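Local coordinates for protein citrate synthase (Pyrobaculum aerophilum, PDB 2IBP) that probably catalyses the condensation of oxaloacetate with acetyl-CoA and water into citrate and CoA, working as a homodimer whose chains are topologically interlinked, at residues 198-203 against 307-312; 315-320 against 352-357; 321-326 against 345-350; 61-66 against 203-208. All blocks are in the same frame, centred on the assembly; numbering follows the deposited sequence.

Contact 1: 198-203 against 307-312; sequences PLASRG and RDYVAK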
loop_
_atom_site.group_PDB
_atom_site.type_symbol
_atom_site.label_atom_id
_atom_site.label_comp_id
_atom_site.label_asym_id
_atom_site.label_seq_id
_atom_site.Cartn_x
_atom_site.Cartn_y
_atom_site.Cartn_z
ATOM N N PRO A 198 22.583 13.006 -26.107
ATOM C CA PRO A 198 22.660 11.548 -26.102
ATOM C C PRO A 198 23.239 10.945 -24.824
ATOM O O PRO A 198 22.795 9.884 -24.384
ATOM C CB PRO A 198 23.599 11.240 -27.270
ATOM C CG PRO A 198 23.536 12.431 -28.150
ATOM C CD PRO A 198 23.067 13.596 -27.366
ATOM N N LEU A 199 24.266 11.572 -24.276
ATOM C CA LEU A 199 24.899 11.077 -23.072
ATOM C C LEU A 199 23.946 11.164 -21.860
ATOM O O LEU A 199 23.894 10.241 -21.047
ATOM C CB LEU A 199 26.185 11.856 -22.825
ATOM C CG LEU A 199 27.091 11.421 -21.683
ATOM C CD1 LEU A 199 27.367 9.934 -21.695
ATOM C CD2 LEU A 199 28.386 12.245 -21.786
ATOM N N ALA A 200 23.142 12.221 -21.792
ATOM C CA ALA A 200 22.177 12.369 -20.698
ATOM C C ALA A 200 21.090 11.295 -20.836
ATOM O O ALA A 200 20.732 10.635 -19.855
ATOM C CB ALA A 200 21.571 13.771 -20.683
ATOM N N SER A 201 20.611 11.082 -22.063
ATOM C CA SER A 201 19.596 10.043 -22.314
ATOM C C SER A 201 20.132 8.672 -21.949
ATOM O O SER A 201 19.407 7.833 -21.419
ATOM C CB SER A 201 19.176 10.025 -23.787
ATOM O OG SER A 201 18.569 11.246 -24.127
ATOM N N ARG A 202 21.370 8.397 -22.343
ATOM C CA ARG A 202 21.977 7.120 -21.984
ATOM C C ARG A 202 21.994 6.916 -20.474
ATOM O O ARG A 202 21.777 5.815 -19.982
ATOM C CB ARG A 202 23.392 6.982 -22.553
ATOM C CG ARG A 202 24.036 5.659 -22.189
ATOM C CD ARG A 202 25.274 5.361 -23.004
ATOM N NE ARG A 202 26.428 6.199 -22.699
ATOM C CZ ARG A 202 27.400 5.884 -21.842
ATOM N NH1 ARG A 202 27.335 4.793 -21.077
ATOM N NH2 ARG A 202 28.434 6.696 -21.711
ATOM N N GLY A 203 22.324 7.970 -19.742
ATOM C CA GLY A 203 22.352 7.919 -18.298
ATOM C C GLY A 203 21.005 7.549 -17.719
ATOM O O GLY A 203 20.915 6.694 -16.852
ATOM N N ARG A 307 31.497 8.753 -14.944
ATOM C CA ARG A 307 32.808 9.192 -15.400
ATOM C C ARG A 307 32.682 9.818 -16.788
ATOM O O ARG A 307 33.233 10.887 -17.046
ATOM C CB ARG A 307 33.761 8.014 -15.452
ATOM C CG ARG A 307 35.181 8.414 -15.770
ATOM C CD ARG A 307 36.068 7.229 -16.044
ATOM N NE ARG A 307 36.001 6.231 -14.987
ATOM C CZ ARG A 307 36.617 6.318 -13.808
ATOM N NH1 ARG A 307 37.291 7.407 -13.459
ATOM N NH2 ARG A 307 36.500 5.321 -12.944
ATOM N N ASP A 308 31.972 9.129 -17.681
ATOM C CA ASP A 308 31.722 9.631 -19.033
ATOM C C ASP A 308 30.971 10.943 -19.020
ATOM O O ASP A 308 31.278 11.853 -19.777
ATOM C CB ASP A 308 30.938 8.627 -19.861
ATOM C CG ASP A 308 31.724 7.375 -20.159
ATOM O OD1 ASP A 308 32.965 7.398 -20.003
ATOM O OD2 ASP A 308 31.094 6.366 -20.544
ATOM N N TYR A 309 29.974 11.048 -18.148
ATOM C CA TYR A 309 29.169 12.238 -18.080
ATOM C C TYR A 309 30.005 13.457 -17.689
ATOM O O TYR A 309 29.933 14.519 -18.334
ATOM C CB TYR A 309 28.002 12.037 -17.098
ATOM C CG TYR A 309 27.048 13.199 -17.116
ATOM C CD1 TYR A 309 25.951 13.211 -17.971
ATOM C CD2 TYR A 309 27.311 14.334 -16.376
ATOM C CE1 TYR A 309 25.105 14.293 -18.026
ATOM C CE2 TYR A 309 26.466 15.418 -16.409
ATOM C CZ TYR A 309 25.369 15.402 -17.246
ATOM O OH TYR A 309 24.525 16.483 -17.297
ATOM N N VAL A 310 30.814 13.319 -16.645
ATOM C CA VAL A 310 31.603 14.460 -16.199
ATOM C C VAL A 310 32.776 14.728 -17.139
ATOM O O VAL A 310 33.239 15.867 -17.221
ATOM C CB VAL A 310 32.047 14.342 -14.728
ATOM C CG1 VAL A 310 30.825 14.222 -13.826
ATOM C CG2 VAL A 310 32.988 13.184 -14.538
ATOM N N ALA A 311 33.228 13.716 -17.872
ATOM C CA ALA A 311 34.296 13.926 -18.860
ATOM C C ALA A 311 33.751 14.879 -19.933
ATOM O O ALA A 311 34.462 15.774 -20.398
ATOM C CB ALA A 311 34.732 12.623 -19.471
ATOM N N LYS A 312 32.476 14.722 -20.293
ATOM C CA LYS A 312 31.868 15.578 -21.298
ATOM C C LYS A 312 31.395 16.922 -20.775
ATOM O O LYS A 312 31.700 17.955 -21.365
ATOM C CB LYS A 312 30.698 14.880 -21.988
ATOM C CG LYS A 312 30.074 15.727 -23.093
ATOM C CD LYS A 312 28.958 14.989 -23.800
ATOM C CE LYS A 312 28.512 15.711 -25.067
ATOM N NZ LYS A 312 28.050 17.102 -24.834
HETATM O O HOH W 1 29.634 4.001 -19.588
#
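Leu199 reaches across to Asp308, Tyr309 and Lys312. From its CB the chain sets out with CG anti to the backbone N (chi1 -174°). Leu199 CG lies 4.3 Å from Tyr309 CD1, approaching that ring obliquely. Leu199 CD1 lies 4.2 Å from Asp308 CB. Leu199 CD2 is 3.8 Å from Tyr309 CA and close to the carbonyl of Asp308. The same methyl is pressed against the Lys312 chain, extended as far as CE, with only 3.5 Å between Leu199 CD2 and Lys312 CD, while the ammonium of Lys312 continues to a salt bridge with Asp197. The two segments are antiparallel neighbours in this largely helical fold, part of helix 198-210 against part of helix 297-313, the axes of the segments 10.3 Å apart. One turn further along, Arg202 bends at chi3 and meets Asp308 at about a right angle. In a salt bridge, Arg202 NH2 donates to Asp308 OD2 over 2.9 Å, on the anti side of the carboxylate and close to the guanidinium plane. A water bridges Arg202 NH1 and the same OD2. Asp308 belongs to a magnesium site with Glu304, and a magnesium ion lies about 4 Å from the side chain of Asp308.

Contact 2: 315-320 against 352-357; sequences DPQNLF and AFYYMG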
loop_
_atom_site.group_PDB
_atom_site.type_symbol
_atom_site.label_atom_id
_atom_site.label_comp_id
_atom_site.label_asym_id
_atom_site.label_seq_id
_atom_site.Cartn_x
_atom_site.Cartn_y
_atom_site.Cartn_z
ATOM N N ASP A 315 32.763 18.584 -14.041
ATOM C CA ASP A 315 32.435 18.173 -12.684
ATOM C C ASP A 315 32.510 19.449 -11.849
ATOM O O ASP A 315 33.331 19.528 -10.938
ATOM C CB ASP A 315 33.508 17.177 -12.238
ATOM C CG ASP A 315 33.208 16.497 -10.914
ATOM O OD1 ASP A 315 32.015 16.330 -10.553
ATOM O OD2 ASP A 315 34.188 16.058 -10.274
ATOM N N PRO A 316 31.638 20.435 -12.145
ATOM C CA PRO A 316 31.691 21.773 -11.525
ATOM C C PRO A 316 31.567 21.837 -10.014
ATOM O O PRO A 316 32.020 22.803 -9.398
ATOM C CB PRO A 316 30.529 22.524 -12.184
ATOM C CG PRO A 316 29.642 21.481 -12.746
ATOM C CD PRO A 316 30.509 20.316 -13.088
ATOM N N GLN A 317 30.858 20.883 -9.429
ATOM C CA GLN A 317 30.733 20.818 -7.978
ATOM C C GLN A 317 31.658 19.755 -7.374
ATOM O O GLN A 317 31.573 19.462 -6.182
ATOM C CB GLN A 317 29.277 20.603 -7.556
ATOM C CG GLN A 317 28.412 21.860 -7.584
ATOM C CD GLN A 317 28.166 22.406 -8.973
ATOM O OE1 GLN A 317 27.684 21.700 -9.860
ATOM N NE2 GLN A 317 28.424 23.702 -9.151
ATOM N N ASN A 318 32.527 19.192 -8.221
ATOM C CA ASN A 318 33.545 18.218 -7.815
ATOM C C ASN A 318 32.971 16.949 -7.202
ATOM O O ASN A 318 33.669 16.209 -6.501
ATOM C CB ASN A 318 34.544 18.878 -6.843
ATOM C CG ASN A 318 35.083 20.203 -7.380
ATOM O OD1 ASN A 318 34.978 21.240 -6.721
ATOM N ND2 ASN A 318 35.554 20.185 -8.614
ATOM N N LEU A 319 31.717 16.651 -7.542
ATOM C CA LEU A 319 31.038 15.498 -6.983
ATOM C C LEU A 319 31.738 14.205 -7.370
ATOM O O LEU A 319 31.980 13.334 -6.533
ATOM C CB LEU A 319 29.595 15.461 -7.487
ATOM C CG LEU A 319 28.733 16.652 -7.088
ATOM C CD1 LEU A 319 27.332 16.477 -7.677
ATOM C CD2 LEU A 319 28.678 16.758 -5.559
ATOM N N PHE A 320 32.115 14.081 -8.633
ATOM C CA PHE A 320 32.753 12.849 -9.075
ATOM C C PHE A 320 34.160 12.700 -8.458
ATOM O O PHE A 320 34.561 11.625 -8.016
ATOM C CB PHE A 320 32.790 12.778 -10.599
ATOM C CG PHE A 320 33.245 11.467 -11.111
ATOM C CD1 PHE A 320 32.370 10.392 -11.140
ATOM C CD2 PHE A 320 34.557 11.276 -11.517
ATOM C CE1 PHE A 320 32.791 9.161 -11.579
ATOM C CE2 PHE A 320 34.987 10.040 -11.945
ATOM C CZ PHE A 320 34.093 8.982 -11.986
ATOM N N ALA A 352 24.995 12.283 -11.549
ATOM C CA ALA A 352 24.547 12.649 -12.875
ATOM C C ALA A 352 23.222 13.394 -12.810
ATOM O O ALA A 352 23.078 14.442 -13.438
ATOM C CB ALA A 352 24.437 11.413 -13.757
ATOM N N PHE A 353 22.276 12.906 -11.993
ATOM C CA PHE A 353 20.969 13.565 -11.886
ATOM C C PHE A 353 21.158 15.012 -11.460
ATOM O O PHE A 353 20.545 15.923 -12.001
ATOM C CB PHE A 353 20.053 12.932 -10.837
ATOM C CG PHE A 353 19.534 11.557 -11.170
ATOM C CD1 PHE A 353 19.414 11.116 -12.465
ATOM C CD2 PHE A 353 19.001 10.777 -10.155
ATOM C CE1 PHE A 353 18.894 9.842 -12.730
ATOM C CE2 PHE A 353 18.458 9.531 -10.413
ATOM C CZ PHE A 353 18.374 9.087 -11.700
ATOM N N TYR A 354 21.987 15.203 -10.440
ATOM C CA TYR A 354 22.247 16.536 -9.921
ATOM C C TYR A 354 22.755 17.437 -11.052
ATOM O O TYR A 354 22.270 18.544 -11.243
ATOM C CB TYR A 354 23.262 16.470 -8.772
ATOM C CG TYR A 354 23.649 17.825 -8.216
ATOM C CD1 TYR A 354 22.995 18.369 -7.125
ATOM C CD2 TYR A 354 24.714 18.526 -8.764
ATOM C CE1 TYR A 354 23.344 19.605 -6.638
ATOM C CE2 TYR A 354 25.098 19.737 -8.257
ATOM C CZ TYR A 354 24.411 20.275 -7.210
ATOM O OH TYR A 354 24.810 21.506 -6.736
ATOM N N TYR A 355 23.741 16.952 -11.794
ATOM C CA TYR A 355 24.329 17.738 -12.866
ATOM C C TYR A 355 23.372 17.965 -14.041
ATOM O O TYR A 355 23.466 18.995 -14.737
ATOM C CB TYR A 355 25.642 17.122 -13.327
ATOM C CG TYR A 355 26.804 17.306 -12.371
ATOM C CD1 TYR A 355 27.003 18.515 -11.733
ATOM C CD2 TYR A 355 27.802 16.345 -12.265
ATOM C CE1 TYR A 355 28.103 18.727 -10.901
ATOM C CE2 TYR A 355 28.939 16.560 -11.466
ATOM C CZ TYR A 355 29.075 17.754 -10.789
ATOM O OH TYR A 355 30.186 17.983 -10.010
ATOM N N MET A 356 22.459 17.018 -14.250
ATOM C CA MET A 356 21.433 17.133 -15.285
ATOM C C MET A 356 20.345 18.150 -14.934
ATOM O O MET A 356 19.491 18.468 -15.766
ATOM C CB MET A 356 20.774 15.783 -15.543
ATOM C CG MET A 356 21.678 14.750 -16.160
ATOM S SD MET A 356 20.732 13.227 -16.283
ATOM C CE MET A 356 21.979 12.059 -16.813
ATOM N N GLY A 357 20.349 18.643 -13.703
ATOM C CA GLY A 357 19.370 19.636 -13.274
ATOM C C GLY A 357 18.104 19.016 -12.721
ATOM O O GLY A 357 17.083 19.681 -12.584
#
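Tyr355 drives its hydroxyl into the turn formed by Asp315 to Asn318, and here the contact is tightest. CG of Tyr355 is anti to the carbonyl carbon (chi1 -74°), and the far end of the ring comes to the turn, where its OH donates to Asp315 OD1 in a short bond of 2.5 Å. The hydroxyl comes from above the carboxylate plane, which stands nearly perpendicular to the phenol ring. The same OH accepts the backbone N-H of Gln317 at 3.0 Å (Gln317 N to Tyr355 OH), a bent bond, so the oxygen both donates and accepts within the turn. Asp315 OD1 takes a second donor on the opposite face of its plane: Phe320 N sits 3.0 Å from Asp315 OD1 in an almost straight bond of 170°. Leu319 CD1 lies over one face of the Tyr355 ring, 4.1 Å from its centroid, in a CH-pi contact, and also touches Tyr354 CD2 at 3.5 Å.

The outer side, with exposed Pro316 and partly exposed Gln317, relies on van der Waals contacts between side chains. Pro316 meets the phenol tip to tip, with CD 3.6 Å from Tyr355 CE1. Gln317 bends at chi2 and lays OE1 at the edges of both tyrosine rings, making no hydrogen bond to either.

Asp315 OD2 reaches Ala321 N, so one carboxylate serves two N-H groups at the start of helix 319-332 and is probably kept ionised by them. The arrangement is a type I beta turn leading into a helix, docked on the end of helix 349-356, which closes at Gly357 in a Schellman motif.

Contact 3: 321-326 against 345-350; sequences AIASAI and VDFWSG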
loop_
_atom_site.group_PDB
_atom_site.type_symbol
_atom_site.label_atom_id
_atom_site.label_comp_id
_atom_site.label_asym_id
_atom_site.label_seq_id
_atom_site.Cartn_x
_atom_site.Cartn_y
_atom_site.Cartn_z
ATOM N N ALA A 321 34.880 13.815 -8.385
ATOM C CA ALA A 321 36.218 13.830 -7.790
ATOM C C ALA A 321 36.165 13.421 -6.319
ATOM O O ALA A 321 36.964 12.594 -5.861
ATOM C CB ALA A 321 36.827 15.222 -7.915
ATOM N N ILE A 322 35.198 13.983 -5.592
ATOM C CA ILE A 322 35.031 13.686 -4.174
ATOM C C ILE A 322 34.616 12.232 -3.975
ATOM O O ILE A 322 35.227 11.498 -3.185
ATOM C CB ILE A 322 34.028 14.644 -3.530
ATOM C CG1 ILE A 322 34.564 16.084 -3.571
ATOM C CG2 ILE A 322 33.706 14.228 -2.086
ATOM C CD1 ILE A 322 33.532 17.139 -3.210
ATOM N N ALA A 323 33.576 11.803 -4.700
ATOM C CA ALA A 323 33.132 10.424 -4.617
ATOM C C ALA A 323 34.245 9.445 -4.985
ATOM O O ALA A 323 34.460 8.438 -4.309
ATOM C CB ALA A 323 31.918 10.199 -5.497
ATOM N N SER A 324 34.993 9.741 -6.046
ATOM C CA SER A 324 36.105 8.880 -6.460
ATOM C C SER A 324 37.203 8.756 -5.391
ATOM O O SER A 324 37.711 7.667 -5.129
ATOM C CB SER A 324 36.724 9.399 -7.754
ATOM O OG SER A 324 35.827 9.232 -8.833
ATOM N N ALA A 325 37.531 9.875 -4.759
ATOM C CA ALA A 325 38.548 9.894 -3.708
ATOM C C ALA A 325 38.123 9.025 -2.532
ATOM O O ALA A 325 38.905 8.241 -2.004
ATOM C CB ALA A 325 38.800 11.323 -3.262
ATOM N N ILE A 326 36.863 9.168 -2.144
ATOM C CA ILE A 326 36.313 8.391 -1.061
ATOM C C ILE A 326 36.282 6.922 -1.432
ATOM O O ILE A 326 36.679 6.060 -0.648
ATOM C CB ILE A 326 34.918 8.891 -0.709
ATOM C CG1 ILE A 326 35.022 10.289 -0.081
ATOM C CG2 ILE A 326 34.201 7.915 0.248
ATOM C CD1 ILE A 326 33.703 10.953 0.158
ATOM N N VAL A 345 25.046 1.277 -5.393
ATOM C CA VAL A 345 24.669 2.194 -6.462
ATOM C C VAL A 345 24.377 3.615 -5.968
ATOM O O VAL A 345 24.660 4.594 -6.676
ATOM C CB VAL A 345 23.499 1.616 -7.293
ATOM C CG1 VAL A 345 22.227 1.649 -6.469
ATOM C CG2 VAL A 345 23.355 2.389 -8.614
ATOM N N ASP A 346 23.859 3.743 -4.749
ATOM C CA ASP A 346 23.516 5.055 -4.189
ATOM C C ASP A 346 24.748 5.956 -4.010
ATOM O O ASP A 346 24.634 7.173 -3.901
ATOM C CB ASP A 346 22.806 4.890 -2.848
ATOM C CG ASP A 346 21.502 4.131 -2.967
ATOM O OD1 ASP A 346 20.871 4.184 -4.050
ATOM O OD2 ASP A 346 21.112 3.480 -1.970
ATOM N N PHE A 347 25.919 5.336 -3.919
ATOM C CA PHE A 347 27.162 6.075 -3.757
ATOM C C PHE A 347 27.416 6.983 -4.953
ATOM O O PHE A 347 28.031 8.056 -4.808
ATOM C CB PHE A 347 28.305 5.075 -3.599
ATOM C CG PHE A 347 29.630 5.691 -3.266
ATOM C CD1 PHE A 347 30.046 5.796 -1.953
ATOM C CD2 PHE A 347 30.494 6.090 -4.265
ATOM C CE1 PHE A 347 31.274 6.321 -1.655
ATOM C CE2 PHE A 347 31.712 6.624 -3.961
ATOM C CZ PHE A 347 32.103 6.729 -2.654
ATOM N N TRP A 348 26.907 6.582 -6.116
ATOM C CA TRP A 348 27.185 7.264 -7.360
ATOM C C TRP A 348 26.002 7.878 -8.076
ATOM O O TRP A 348 26.160 8.872 -8.762
ATOM C CB TRP A 348 27.762 6.265 -8.381
ATOM C CG TRP A 348 29.068 5.692 -8.030
ATOM C CD1 TRP A 348 29.314 4.456 -7.538
ATOM C CD2 TRP A 348 30.330 6.370 -8.074
ATOM N NE1 TRP A 348 30.659 4.294 -7.316
ATOM C CE2 TRP A 348 31.306 5.460 -7.626
ATOM C CE3 TRP A 348 30.731 7.643 -8.487
ATOM C CZ2 TRP A 348 32.659 5.786 -7.562
ATOM C CZ3 TRP A 348 32.069 7.968 -8.410
ATOM C CH2 TRP A 348 33.014 7.038 -7.951
ATOM N N SER A 349 24.825 7.250 -7.957
ATOM C CA SER A 349 23.704 7.573 -8.841
ATOM C C SER A 349 23.069 8.952 -8.795
ATOM O O SER A 349 22.431 9.345 -9.763
ATOM C CB SER A 349 22.613 6.522 -8.712
ATOM O OG SER A 349 21.941 6.673 -7.493
ATOM N N GLY A 350 23.281 9.710 -7.720
ATOM C CA GLY A 350 22.732 11.057 -7.634
ATOM C C GLY A 350 23.559 12.106 -8.343
ATOM O O GLY A 350 23.069 13.193 -8.650
#
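Trp348, whose indole meets Ala323 and Ser324, sends its backbone N-H to Val345 O, a carbonyl that also takes the N-H of Ser349 (Ser349 N to Val345 O, 3.0 Å). The two bonds close a turn of roughly helical backbone, from which Phe347 and Trp348 both reach helix 319-332. Phe347 holds CG anti to its backbone N (chi1 -173°) and presents the ring edge-on: Phe347 CE2 lies 3.3 Å from Ala323 O, and Phe347 CZ is 3.8 Å from Ile326 CG2. The rim of the same ring rests over the indole of its neighbour, Phe347 CD2 standing 3.5 Å above the Trp348 plane. Within the citrate synthase fold this turn leads into helix 349-356 and includes Asp346, a predicted active-site residue, so the two aromatics pack the segment bearing it against helix 319-332. An alanine in place of Phe347 removes the ring atoms over the indole, CD2 among them, and would probably open a gap beside Ile326 CG2 and the Ala323 carbonyl. Trp348 CZ3 approaches Ala323 CB obliquely at 3.7 Å. Ser324 OG, bonded to Phe320 O, lies at the edge of the indole near CH2, while Trp348 NE1 is hydrogen-bonded to Tyr295 OH.

Contact 4: 61-66 against 203-208; sequences TYEEVS and GIDLYL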
loop_
_atom_site.group_PDB
_atom_site.type_symbol
_atom_site.label_atom_id
_atom_site.label_comp_id
_atom_site.label_asym_id
_atom_site.label_seq_id
_atom_site.Cartn_x
_atom_site.Cartn_y
_atom_site.Cartn_z
ATOM N N THR A 61 18.342 -1.873 -23.632
ATOM C CA THR A 61 17.726 -0.576 -23.406
ATOM C C THR A 61 16.611 -0.797 -22.380
ATOM O O THR A 61 16.193 -1.939 -22.148
ATOM C CB THR A 61 17.044 -0.075 -24.685
ATOM O OG1 THR A 61 16.053 -1.031 -25.117
ATOM C CG2 THR A 61 18.073 0.121 -25.803
ATOM N N TYR A 62 16.073 0.265 -21.807
ATOM C CA TYR A 62 14.991 0.054 -20.856
ATOM C C TYR A 62 13.774 -0.551 -21.538
ATOM O O TYR A 62 13.084 -1.376 -20.946
ATOM C CB TYR A 62 14.605 1.321 -20.120
ATOM C CG TYR A 62 13.586 1.055 -19.037
ATOM C CD1 TYR A 62 13.930 0.351 -17.896
ATOM C CD2 TYR A 62 12.289 1.487 -19.165
ATOM C CE1 TYR A 62 12.998 0.120 -16.888
ATOM C CE2 TYR A 62 11.367 1.303 -18.149
ATOM C CZ TYR A 62 11.731 0.617 -17.014
ATOM O OH TYR A 62 10.771 0.421 -16.045
ATOM N N GLU A 63 13.520 -0.179 -22.789
ATOM C CA GLU A 63 12.387 -0.778 -23.489
ATOM C C GLU A 63 12.547 -2.293 -23.537
ATOM O O GLU A 63 11.639 -3.029 -23.182
ATOM C CB GLU A 63 12.251 -0.241 -24.915
ATOM C CG GLU A 63 11.830 1.237 -25.009
ATOM C CD GLU A 63 12.989 2.233 -24.959
ATOM O OE1 GLU A 63 14.064 1.915 -24.404
ATOM O OE2 GLU A 63 12.790 3.363 -25.470
ATOM N N GLU A 64 13.719 -2.757 -23.937
ATOM C CA GLU A 64 13.948 -4.200 -24.044
ATOM C C GLU A 64 14.010 -4.896 -22.691
ATOM O O GLU A 64 13.485 -5.989 -22.517
ATOM C CB GLU A 64 15.204 -4.476 -24.863
ATOM C CG GLU A 64 15.407 -5.924 -25.206
ATOM C CD GLU A 64 16.653 -6.134 -26.034
ATOM O OE1 GLU A 64 17.762 -5.931 -25.495
ATOM O OE2 GLU A 64 16.513 -6.568 -27.211
ATOM N N VAL A 65 14.670 -4.264 -21.720
ATOM C CA VAL A 65 14.772 -4.838 -20.396
ATOM C C VAL A 65 13.400 -4.896 -19.731
ATOM O O VAL A 65 13.096 -5.858 -19.030
ATOM C CB VAL A 65 15.782 -4.057 -19.532
ATOM C CG1 VAL A 65 15.631 -4.409 -18.057
ATOM C CG2 VAL A 65 17.189 -4.311 -20.050
ATOM N N SER A 66 12.579 -3.870 -19.928
ATOM C CA SER A 66 11.248 -3.870 -19.340
ATOM C C SER A 66 10.420 -5.004 -19.947
ATOM O O SER A 66 9.675 -5.703 -19.244
ATOM C CB SER A 66 10.559 -2.502 -19.446
ATOM O OG SER A 66 10.296 -2.095 -20.777
ATOM N N GLY A 203 22.324 7.970 -19.742
ATOM C CA GLY A 203 22.352 7.919 -18.298
ATOM C C GLY A 203 21.005 7.549 -17.719
ATOM O O GLY A 203 20.915 6.694 -16.852
ATOM N N ILE A 204 19.956 8.181 -18.231
ATOM C CA ILE A 204 18.604 7.871 -17.756
ATOM C C ILE A 204 18.256 6.432 -18.127
ATOM O O ILE A 204 17.793 5.656 -17.287
ATOM C CB ILE A 204 17.552 8.863 -18.284
ATOM C CG1 ILE A 204 17.832 10.270 -17.733
ATOM C CG2 ILE A 204 16.126 8.408 -17.893
ATOM C CD1 ILE A 204 17.790 10.379 -16.208
ATOM N N ASP A 205 18.507 6.047 -19.370
ATOM C CA ASP A 205 18.198 4.680 -19.804
ATOM C C ASP A 205 18.939 3.665 -18.927
ATOM O O ASP A 205 18.356 2.676 -18.473
ATOM C CB ASP A 205 18.612 4.478 -21.259
ATOM C CG ASP A 205 17.965 3.255 -21.890
ATOM O OD1 ASP A 205 16.763 3.038 -21.661
ATOM O OD2 ASP A 205 18.614 2.592 -22.724
ATOM N N LEU A 206 20.227 3.913 -18.697
ATOM C CA LEU A 206 21.034 3.023 -17.878
ATOM C C LEU A 206 20.472 2.945 -16.469
ATOM O O LEU A 206 20.307 1.865 -15.913
ATOM C CB LEU A 206 22.485 3.498 -17.835
ATOM C CG LEU A 206 23.444 2.596 -17.077
ATOM C CD1 LEU A 206 23.452 1.176 -17.669
ATOM C CD2 LEU A 206 24.852 3.240 -17.120
ATOM N N TYR A 207 20.168 4.099 -15.888
ATOM C CA TYR A 207 19.617 4.118 -14.540
ATOM C C TYR A 207 18.334 3.283 -14.484
ATOM O O TYR A 207 18.135 2.485 -13.569
ATOM C CB TYR A 207 19.320 5.545 -14.106
ATOM C CG TYR A 207 18.746 5.603 -12.705
ATOM C CD1 TYR A 207 19.571 5.784 -11.599
ATOM C CD2 TYR A 207 17.397 5.390 -12.487
ATOM C CE1 TYR A 207 19.046 5.785 -10.326
ATOM C CE2 TYR A 207 16.880 5.379 -11.225
ATOM C CZ TYR A 207 17.704 5.567 -10.156
ATOM O OH TYR A 207 17.171 5.542 -8.896
ATOM N N LEU A 208 17.495 3.441 -15.500
ATOM C CA LEU A 208 16.228 2.726 -15.526
ATOM C C LEU A 208 16.476 1.226 -15.605
ATOM O O LEU A 208 15.807 0.442 -14.949
ATOM C CB LEU A 208 15.334 3.205 -16.666
ATOM C CG LEU A 208 14.813 4.631 -16.608
ATOM C CD1 LEU A 208 14.024 4.948 -17.848
ATOM C CD2 LEU A 208 13.995 4.929 -15.366
HETATM O O HOH W 2 14.888 4.447 -23.320
#
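Tyr62 and Asp205 bring the start of helix 62-71 alongside helix 198-210, a helix pair in which the segments 62-66 and 203-208 run nearly parallel, their axes 14° apart in direction and 9.7 Å apart at closest approach.

The polar part centres on the first turn of helix 62-71. Asp205 has CG anti to its backbone N (chi1 -163°), and its OD1 accepts from Tyr62 N at 2.9 Å, on the syn side but well out of the carboxylate plane. Thr61 caps the same helix from within: its OG1 accepts from Glu64 N over 3.1 Å. An acceptor from the partner helix thus supplements the N-cap, and the helix end would probably favour a charged Asp205.

Two like charges come close here: Glu63 OE1 and Asp205 OD1 are 4.0 Å apart. A water donates to both oxygens, which probably eases their repulsion, and Glu63 OE2 is further held by His183 N. An alanine at Asp205 would probably leave the Tyr62 N-H without its acceptor and this water short of one partner.

The apolar part lies a turn further along helix 198-210. Leu208 CB sits over one face of the Tyr62 ring, 3.8 Å from its centroid, as a CH-pi contact, with Leu208 CD1 above the rim. Ser66 CB lies over the opposite face, so the ring is sandwiched. Tyr62 OH is bonded to Ser370 O of helix 363-382. Tyr62 CE1 comes within 3.4 Å of Leu208 O, the carbonyl that also receives Ser370 OG.

How the contacts relate
From the N terminus, contact 4 opens first, at 61-66, and closes when helix 198-210 arrives. That helix has already opened contact 1, which closes at 307-312, so the two loops cross and share Gly203. Contact 2 follows, running from 315-320 to 352-357; contact 3 falls within its loop, joining helix 319-332 to the turn that leads into helix 349-356. The contacts also touch one another: Tyr309 of contact 1 packs on Tyr355 and Met356 of contact 2, Phe320 on Trp348 links contacts 2 and 3, and Phe353 meets Tyr207 and Ile204 of contact 4. Helices 62-71, 198-210, 297-313, 319-332 and 349-356 are thereby packed together.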